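Long-range contact in alpha-L-rhamnosidase (Aspergillus terreus, PDB 6GSZ), which probably hydrolyses terminal non-reducing alpha-L-rhamnose residues from alpha-L-rhamnosides: residues G167-M171 / P308-V312. Residues are numbered along the deposited sequence; the frame is centred on the assembly and turned at random.
With PG4 (tetraethylene glycol), chain B.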
loop_
_atom_site.group_PDB
_atom_site.type_symbol
_atom_site.label_atom_id
_atom_site.label_comp_id
_atom_site.label_asym_id
_atom_site.label_seq_id
_atom_site.Cartn_x
_atom_site.Cartn_y
_atom_site.Cartn_z
ATOM N N GLY A 167 -5.263 -21.668 2.368
ATOM C CA GLY A 167 -5.007 -20.317 2.813
ATOM C C GLY A 167 -6.176 -19.380 2.607
ATOM O O GLY A 167 -7.247 -19.772 2.146
ATOM N N ASP A 168 -5.919 -18.105 2.871
ATOM C CA ASP A 168 -6.916 -17.031 2.774
ATOM C C ASP A 168 -6.405 -15.855 1.931
ATOM O O ASP A 168 -6.888 -14.714 2.048
ATOM C CB ASP A 168 -7.351 -16.566 4.151
ATOM C CG ASP A 168 -6.230 -16.018 5.009
ATOM O OD1 ASP A 168 -5.098 -15.947 4.517
ATOM O OD2 ASP A 168 -6.520 -15.668 6.166
ATOM N N HIS A 169 -5.401 -16.109 1.088
ATOM C CA HIS A 169 -4.923 -15.102 0.177
ATOM C C HIS A 169 -5.821 -15.041 -1.058
ATOM O O HIS A 169 -6.156 -16.108 -1.656
ATOM C CB HIS A 169 -3.488 -15.361 -0.298
ATOM C CG HIS A 169 -2.455 -15.548 0.758
ATOM N ND1 HIS A 169 -1.125 -15.562 0.418
ATOM C CD2 HIS A 169 -2.536 -15.834 2.080
ATOM C CE1 HIS A 169 -0.408 -15.779 1.525
ATOM N NE2 HIS A 169 -1.246 -15.974 2.550
ATOM N N VAL A 170 -6.148 -13.841 -1.521
ATOM C CA VAL A 170 -6.907 -13.663 -2.748
ATOM C C VAL A 170 -6.069 -12.825 -3.702
ATOM O O VAL A 170 -5.059 -12.214 -3.313
ATOM C CB VAL A 170 -8.295 -13.053 -2.514
ATOM C CG1 VAL A 170 -9.147 -13.987 -1.686
ATOM C CG2 VAL A 170 -8.202 -11.678 -1.894
ATOM N N MET A 171 -6.457 -12.787 -4.969
ATOM C CA MET A 171 -5.679 -12.113 -6.020
ATOM C C MET A 171 -4.187 -12.483 -5.939
ATOM O O MET A 171 -3.294 -11.650 -6.110
ATOM C CB MET A 171 -5.901 -10.601 -6.008
ATOM C CG MET A 171 -7.379 -10.220 -6.143
ATOM S SD MET A 171 -8.172 -10.782 -7.625
ATOM C CE MET A 171 -7.521 -9.608 -8.802
ATOM N N PRO A 308 -0.040 -10.481 2.170
ATOM C CA PRO A 308 -0.847 -10.762 0.991
ATOM C C PRO A 308 -2.089 -9.886 0.927
ATOM O O PRO A 308 -2.468 -9.220 1.879
ATOM C CB PRO A 308 -1.253 -12.233 1.210
ATOM C CG PRO A 308 -1.369 -12.353 2.690
ATOM C CD PRO A 308 -0.273 -11.461 3.232
ATOM N N VAL A 309 -2.755 -9.969 -0.221
ATOM C CA VAL A 309 -4.104 -9.414 -0.377
ATOM C C VAL A 309 -5.071 -10.410 0.264
ATOM O O VAL A 309 -4.996 -11.624 -0.009
ATOM C CB VAL A 309 -4.435 -9.127 -1.854
ATOM C CG1 VAL A 309 -5.855 -8.598 -2.009
ATOM C CG2 VAL A 309 -3.424 -8.119 -2.429
ATOM N N ARG A 310 -5.982 -9.906 1.094
ATOM C CA ARG A 310 -6.980 -10.705 1.766
ATOM C C ARG A 310 -8.331 -10.007 1.689
ATOM O O ARG A 310 -8.442 -8.814 1.404
ATOM C CB ARG A 310 -6.640 -10.919 3.236
ATOM C CG ARG A 310 -5.403 -11.776 3.468
ATOM C CD ARG A 310 -5.412 -12.423 4.855
ATOM N NE ARG A 310 -4.261 -13.255 5.134
ATOM C CZ ARG A 310 -3.113 -12.847 5.673
ATOM N NH1 ARG A 310 -2.971 -11.586 6.079
ATOM N NH2 ARG A 310 -2.126 -13.733 5.806
ATOM N N ARG A 311 -9.358 -10.825 1.975
ATOM C CA ARG A 311 -10.659 -10.344 2.311
ATOM C C ARG A 311 -10.578 -9.850 3.757
ATOM O O ARG A 311 -10.615 -10.637 4.693
ATOM C CB ARG A 311 -11.695 -11.460 2.157
ATOM C CG ARG A 311 -11.762 -12.105 0.773
ATOM C CD ARG A 311 -12.368 -13.507 0.803
ATOM N NE ARG A 311 -13.813 -13.516 1.046
ATOM C CZ ARG A 311 -14.406 -13.816 2.208
ATOM N NH1 ARG A 311 -13.668 -14.110 3.293
ATOM N NH2 ARG A 311 -15.740 -13.824 2.264
ATOM N N VAL A 312 -10.378 -8.543 3.903
ATOM C CA VAL A 312 -10.021 -7.989 5.200
ATOM C C VAL A 312 -11.264 -7.766 6.062
ATOM O O VAL A 312 -11.189 -7.919 7.300
ATOM C CB VAL A 312 -9.183 -6.710 5.024
ATOM C CG1 VAL A 312 -8.872 -6.017 6.317
ATOM C CG2 VAL A 312 -7.880 -7.061 4.352
HETATM O O1 PG4 B . -2.453 -16.617 5.407
HETATM C C1 PG4 B . -2.497 -18.036 5.129
HETATM C C2 PG4 B . -3.095 -18.556 6.409
HETATM O O2 PG4 B . -4.354 -18.997 5.932
HETATM C C3 PG4 B . -5.407 -19.017 6.899
HETATM C C4 PG4 B . -6.548 -19.850 6.323
HETATM O O3 PG4 B . -6.007 -21.152 6.117
HETATM C C5 PG4 B . -7.015 -22.054 5.584
HETATM C C6 PG4 B . -6.404 -23.448 5.446
HETATM O O4 PG4 B . -5.289 -23.439 4.537
HETATM C C7 PG4 B . -3.990 -23.892 4.978
HETATM C C8 PG4 B . -3.433 -22.961 6.086
HETATM O O5 PG4 B . -3.062 -21.683 5.542
HETATM O O HOH W 1 -9.043 -13.551 2.836
HETATM O O HOH W 2 -2.475 -12.251 -2.118
#
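Pro-308 points CB at one face of the His-169 imidazole in a CH-pi contact, CB sitting 3.5 Å from the ring centroid and only 16° off its normal. The same proline covers a face of the Arg-310 guanidinium with CG. Arg-310 runs extended from CG to NE and reaches Asp-168, where NE gives OD1 a salt-bridged hydrogen bond of 2.9 Å. That bond lies near the guanidinium plane but meets the carboxylate from above, the two planes being 63° apart. A tetraethylene glycol, probably from the crystallisation liquor, donates from O1 to Asp-168 OD1 and accepts there from His-169 NE2 and Arg-310 NH2. Farther along, Val-170 N bonds nearly straight to Val-309 O (2.9 Å, 170°). Val-309 CG1 meets Val-170 CG2 at 3.9 Å, the two side chains at about a right angle. Two waters bridge the backbones, joining Asp-168 O to Arg-311 N and Val-170 O to Val-309 N. The contact joins the loop between strands 164-165 and 182-188 to edge strand 309-315, both segments within the alpha-L-rhamnosidase N-terminal family region. Neighbouring strand 417-424 packs Val-422 against both valines; just beyond it, Asp-425 takes Arg-310 NH1 in a second salt bridge.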